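Long-range contacts in dephospho-CoA kinase (Legionella pneumophila subsp. pneumophila, PDB 4TTR), which probably catalyses the last step of coenzyme A biosynthesis, the ATP-dependent phosphorylation of the 3'-hydroxyl group of dephospho-CoA: residues I25-S30 with L142-P147; D185-E190 with A198-L203. All blocks are in the same frame, centred on the assembly; numbering follows the deposited sequence.

Interaction 1: residues I25-S30 with L142-P147; sequences IASGKS and LLVIAP. With BU2 (1,3-butanediol), chain B.
S27 and V144 point their side chains at each other and carry most of this contact. The S27 methylene carbon CB rests on the V144 carbonyl, 3.1 Å from V144 O, while V144 CG1 comes up alongside, 3.9 Å from S27 CB. V144 holds CG1 anti to its backbone N (chi1 -176°), and from there the methyl also packs against S27 O at 3.6 Å. A small serine suits a place where CB sits so tightly on V144 O, and its OG turns back to N24 O in a weak hydrogen bond. Two residues on, just past the strand end, A146 CB packs against the loop backbone, 3.7 Å from A26 O; a single methyl lets strand end and loop come close. V144 CB also meets K29 CB, at 4.2 Å, but the lysine chain then leads away from the strand.

The loop is the P-loop (Walker A motif) of this kinase, lying over the C-terminal end of strand 140-145, and A26 to S30 belong to its predicted ATP site. G28, with a positive phi of 102° that suits glycine, precedes helix 29-38. In this crystal 1,3-butanediol occupies the pocket, its C1 lying 3.5 Å from G28 CA, and K29 CG packs on its C4 at 4.0 Å. Beyond the strand, Q151 and R154 of helix 148-159 hydrogen-bond to I25 O and A26 O.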
loop_
_atom_site.group_PDB
_atom_site.type_symbol
_atom_site.label_atom_id
_atom_site.label_comp_id
_atom_site.label_asym_id
_atom_site.label_seq_id
_atom_site.Cartn_x
_atom_site.Cartn_y
_atom_site.Cartn_z
ATOM N N ILE A 25 -6.003 4.200 6.567
ATOM C CA ILE A 25 -5.330 5.482 6.570
ATOM C C ILE A 25 -4.621 5.687 7.905
ATOM O O ILE A 25 -5.208 5.473 8.969
ATOM C CB ILE A 25 -6.342 6.609 6.270
ATOM C CG1 ILE A 25 -6.880 6.442 4.845
ATOM C CG2 ILE A 25 -5.704 7.981 6.397
ATOM C CD1 ILE A 25 -7.927 5.319 4.653
ATOM N N ALA A 26 -3.348 6.067 7.833
ATOM C CA ALA A 26 -2.527 6.271 9.022
ATOM C C ALA A 26 -2.516 5.022 9.901
ATOM O O ALA A 26 -2.578 5.112 11.125
ATOM C CB ALA A 26 -3.030 7.467 9.809
ATOM N N SER A 27 -2.443 3.861 9.259
ATOM C CA SER A 27 -2.516 2.577 9.953
ATOM C C SER A 27 -1.215 2.192 10.640
ATOM O O SER A 27 -1.228 1.463 11.625
ATOM C CB SER A 27 -2.890 1.475 8.965
ATOM O OG SER A 27 -1.908 1.356 7.953
ATOM N N GLY A 28 -0.094 2.670 10.107
ATOM C CA GLY A 28 1.209 2.271 10.602
ATOM C C GLY A 28 1.856 1.250 9.682
ATOM O O GLY A 28 2.801 0.570 10.080
ATOM N N LYS A 29 1.361 1.137 8.451
ATOM C CA LYS A 29 1.698 -0.024 7.630
ATOM C C LYS A 29 3.124 0.019 7.086
ATOM O O LYS A 29 3.739 -1.028 6.895
ATOM C CB LYS A 29 0.693 -0.187 6.480
ATOM C CG LYS A 29 0.997 0.548 5.188
ATOM C CD LYS A 29 0.199 -0.069 4.051
ATOM C CE LYS A 29 0.508 0.587 2.719
ATOM N NZ LYS A 29 -0.640 1.390 2.225
ATOM N N SER A 30 3.652 1.209 6.818
ATOM C CA SER A 30 5.027 1.322 6.345
ATOM C C SER A 30 5.990 0.931 7.463
ATOM O O SER A 30 7.085 0.443 7.205
ATOM C CB SER A 30 5.324 2.741 5.852
ATOM O OG SER A 30 5.646 3.602 6.927
ATOM N N LEU A 142 -2.631 -9.282 4.441
ATOM C CA LEU A 142 -2.509 -8.678 5.760
ATOM C C LEU A 142 -3.023 -7.246 5.688
ATOM O O LEU A 142 -2.559 -6.450 4.875
ATOM C CB LEU A 142 -1.055 -8.710 6.241
ATOM C CG LEU A 142 -0.698 -7.922 7.504
ATOM C CD1 LEU A 142 -1.477 -8.429 8.709
ATOM C CD2 LEU A 142 0.794 -8.015 7.758
ATOM N N LEU A 143 -3.998 -6.940 6.532
ATOM C CA LEU A 143 -4.570 -5.604 6.606
ATOM C C LEU A 143 -4.223 -4.960 7.942
ATOM O O LEU A 143 -4.584 -5.473 8.998
ATOM C CB LEU A 143 -6.084 -5.668 6.412
ATOM C CG LEU A 143 -6.893 -4.417 6.756
ATOM C CD1 LEU A 143 -6.392 -3.203 5.987
ATOM C CD2 LEU A 143 -8.361 -4.676 6.466
ATOM N N VAL A 144 -3.504 -3.845 7.886
ATOM C CA VAL A 144 -3.139 -3.103 9.088
ATOM C C VAL A 144 -4.135 -1.980 9.317
ATOM O O VAL A 144 -4.392 -1.186 8.418
ATOM C CB VAL A 144 -1.724 -2.516 8.985
ATOM C CG1 VAL A 144 -1.325 -1.841 10.295
ATOM C CG2 VAL A 144 -0.727 -3.604 8.619
ATOM N N ILE A 145 -4.701 -1.919 10.519
ATOM C CA ILE A 145 -5.637 -0.857 10.854
ATOM C C ILE A 145 -5.270 -0.202 12.176
ATOM O O ILE A 145 -4.645 -0.819 13.037
ATOM C CB ILE A 145 -7.093 -1.376 10.928
ATOM C CG1 ILE A 145 -7.256 -2.437 12.020
ATOM C CG2 ILE A 145 -7.516 -1.950 9.589
ATOM C CD1 ILE A 145 -8.630 -2.450 12.623
ATOM N N ALA A 146 -5.663 1.056 12.319
ATOM C CA ALA A 146 -5.456 1.792 13.554
ATOM C C ALA A 146 -6.786 2.383 13.992
ATOM O O ALA A 146 -7.582 2.806 13.151
ATOM C CB ALA A 146 -4.421 2.879 13.361
ATOM N N PRO A 147 -7.044 2.407 15.307
ATOM C CA PRO A 147 -8.317 2.989 15.746
ATOM C C PRO A 147 -8.430 4.471 15.387
ATOM O O PRO A 147 -7.415 5.142 15.184
ATOM C CB PRO A 147 -8.300 2.780 17.267
ATOM C CG PRO A 147 -6.874 2.574 17.622
ATOM C CD PRO A 147 -6.231 1.925 16.437
HETATM C C1 BU2 B . 3.150 4.463 8.712
HETATM O O1 BU2 B . 3.401 5.532 9.600
HETATM C C2 BU2 B . 2.790 4.989 7.339
HETATM C C3 BU2 B . 1.462 4.395 6.918
HETATM O O3 BU2 B . 0.424 5.108 7.552
HETATM C C4 BU2 B . 1.316 4.496 5.417
#

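Interaction 2: residues D185-E190 with A198-L203; sequences DVLINE and AKVNKL
L187 reaches from the strand to the helix and meets K199, V200 and L203 with its forked end. Its CG stands anti to the backbone N (chi1 -160°), and the two methyls divide the work: CD1 lies 3.8 Å from L203 CD1 and 4.1 Å from V200 CG2, whereas CD2 packs on K199 CD at 3.8 Å. In this closely packed part the branched apolar ends of L187, V200 and L203 suit the packing of strand against helix, with the K199 methylenes at the edge. V200 extends the apolar layer to V32, F35 and F36 of helix 29-38. L203 also leans on D185, its CD2 4.0 Å from D185 CB; the two side chains pass alongside one another, pointing opposite ways, and the D185 carboxylate forms a salt bridge with K206.

Toward solvent the contact thins to the long arm of K199. Extended beyond CG, it carries NZ to the backbone of I188, where it donates a hydrogen bond of 2.9 Å to I188 O. The donor lies in the carbonyl plane, at a C=O...N angle of 146°. Exposed E190 has its OE1 4.6 Å from K199 NZ, at which their opposite charges may attract weakly, without contact. Strand 185-188 and the helical segment 198-203 run nearly antiparallel (165°), their axes 9.9 Å apart at closest approach: a helix packed on the edge strand of the parallel sheet, as in the alpha/beta P-loop kinase fold.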
loop_
_atom_site.group_PDB
_atom_site.type_symbol
_atom_site.label_atom_id
_atom_site.label_comp_id
_atom_site.label_asym_id
_atom_site.label_seq_id
_atom_site.Cartn_x
_atom_site.Cartn_y
_atom_site.Cartn_z
ATOM N N ASP A 185 -5.426 -11.949 7.817
ATOM C CA ASP A 185 -5.018 -11.429 9.112
ATOM C C ASP A 185 -5.199 -9.918 9.159
ATOM O O ASP A 185 -4.913 -9.215 8.189
ATOM C CB ASP A 185 -3.565 -11.798 9.406
ATOM C CG ASP A 185 -3.333 -13.296 9.391
ATOM O OD1 ASP A 185 -3.697 -13.966 10.384
ATOM O OD2 ASP A 185 -2.792 -13.803 8.387
ATOM N N VAL A 186 -5.699 -9.440 10.294
ATOM C CA VAL A 186 -5.861 -8.021 10.547
ATOM C C VAL A 186 -5.012 -7.632 11.752
ATOM O O VAL A 186 -5.224 -8.126 12.856
ATOM C CB VAL A 186 -7.334 -7.659 10.802
ATOM C CG1 VAL A 186 -7.478 -6.183 11.152
ATOM C CG2 VAL A 186 -8.183 -8.010 9.585
ATOM N N LEU A 187 -4.046 -6.749 11.525
ATOM C CA LEU A 187 -3.197 -6.240 12.592
ATOM C C LEU A 187 -3.767 -4.927 13.102
ATOM O O LEU A 187 -3.678 -3.898 12.430
ATOM C CB LEU A 187 -1.762 -6.045 12.092
ATOM C CG LEU A 187 -0.648 -5.965 13.137
ATOM C CD1 LEU A 187 0.700 -6.008 12.432
ATOM C CD2 LEU A 187 -0.749 -4.718 13.997
ATOM N N ILE A 188 -4.375 -4.973 14.283
ATOM C CA ILE A 188 -4.880 -3.767 14.921
ATOM C C ILE A 188 -3.712 -3.060 15.600
ATOM O O ILE A 188 -3.190 -3.537 16.605
ATOM C CB ILE A 188 -5.992 -4.072 15.953
ATOM C CG1 ILE A 188 -7.033 -5.026 15.354
ATOM C CG2 ILE A 188 -6.650 -2.771 16.414
ATOM C CD1 ILE A 188 -8.127 -5.447 16.322
ATOM N N ASN A 189 -3.294 -1.936 15.026
ATOM C CA ASN A 189 -2.181 -1.152 15.554
ATOM C C ASN A 189 -2.702 -0.103 16.524
ATOM O O ASN A 189 -2.893 1.054 16.151
ATOM C CB ASN A 189 -1.405 -0.492 14.410
ATOM C CG ASN A 189 -0.253 0.370 14.896
ATOM O OD1 ASN A 189 0.191 0.257 16.036
ATOM N ND2 ASN A 189 0.237 1.240 14.026
ATOM N N GLU A 190 -2.923 -0.517 17.770
ATOM C CA GLU A 190 -3.651 0.299 18.736
ATOM C C GLU A 190 -2.857 0.643 19.998
ATOM O O GLU A 190 -3.416 1.217 20.933
ATOM C CB GLU A 190 -4.955 -0.412 19.132
ATOM C CG GLU A 190 -4.799 -1.892 19.473
ATOM C CD GLU A 190 -6.071 -2.506 20.049
ATOM O OE1 GLU A 190 -5.991 -3.614 20.620
ATOM O OE2 GLU A 190 -7.149 -1.887 19.933
ATOM N N ALA A 198 5.977 -6.783 18.207
ATOM C CA ALA A 198 5.658 -8.100 18.739
ATOM C C ALA A 198 4.651 -8.799 17.835
ATOM O O ALA A 198 4.797 -9.976 17.523
ATOM C CB ALA A 198 5.121 -7.988 20.154
ATOM N N LYS A 199 3.637 -8.062 17.404
ATOM C CA LYS A 199 2.610 -8.620 16.536
ATOM C C LYS A 199 3.184 -9.042 15.181
ATOM O O LYS A 199 2.846 -10.109 14.670
ATOM C CB LYS A 199 1.477 -7.612 16.351
ATOM C CG LYS A 199 0.589 -7.497 17.578
ATOM C CD LYS A 199 -0.573 -6.566 17.355
ATOM C CE LYS A 199 -1.629 -6.753 18.428
ATOM N NZ LYS A 199 -2.796 -5.876 18.186
ATOM N N VAL A 200 4.050 -8.210 14.609
ATOM C CA VAL A 200 4.708 -8.545 13.350
ATOM C C VAL A 200 5.538 -9.822 13.504
ATOM O O VAL A 200 5.554 -10.665 12.615
ATOM C CB VAL A 200 5.605 -7.385 12.856
ATOM C CG1 VAL A 200 6.531 -7.838 11.731
ATOM C CG2 VAL A 200 4.748 -6.221 12.386
ATOM N N ASN A 201 6.217 -9.960 14.638
ATOM C CA ASN A 201 6.996 -11.160 14.910
ATOM C C ASN A 201 6.145 -12.425 14.844
ATOM O O ASN A 201 6.538 -13.404 14.221
ATOM C CB ASN A 201 7.671 -11.064 16.278
ATOM C CG ASN A 201 9.173 -10.908 16.173
ATOM O OD1 ASN A 201 9.912 -11.893 16.181
ATOM N ND2 ASN A 201 9.633 -9.667 16.059
ATOM N N LYS A 202 4.976 -12.402 15.477
ATOM C CA LYS A 202 4.101 -13.572 15.480
ATOM C C LYS A 202 3.551 -13.872 14.090
ATOM O O LYS A 202 3.381 -15.032 13.730
ATOM C CB LYS A 202 2.950 -13.381 16.466
ATOM C CG LYS A 202 3.401 -13.325 17.914
ATOM C CD LYS A 202 2.267 -13.660 18.862
ATOM C CE LYS A 202 2.520 -13.093 20.248
ATOM N NZ LYS A 202 2.361 -11.612 20.279
ATOM N N LEU A 203 3.282 -12.828 13.308
ATOM C CA LEU A 203 2.821 -13.012 11.937
ATOM C C LEU A 203 3.941 -13.620 11.105
ATOM O O LEU A 203 3.718 -14.538 10.316
ATOM C CB LEU A 203 2.363 -11.684 11.326
ATOM C CG LEU A 203 1.073 -11.085 11.892
ATOM C CD1 LEU A 203 0.883 -9.651 11.416
ATOM C CD2 LEU A 203 -0.128 -11.933 11.508
#

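From the N terminus, strand 18-23 leads into the loop at 25-30, and interaction 1 then closes a long loop of 111 residues by bringing strand 140-145 back beside it. Interaction 2 opens only after that loop has closed, and spans just seven residues, nearly all of them the start of helix 192-213; the two are in series and neither nest nor cross. One link between them is the adjacency of strands 140-145 and 185-188 in the sheet; the other is N189, whose N probably bonds to I145 O and whose ND2 probably bonds to S27 O. Together they tie the P-loop to strand 140-145, and edge strand 185-188 to the C-terminal helix.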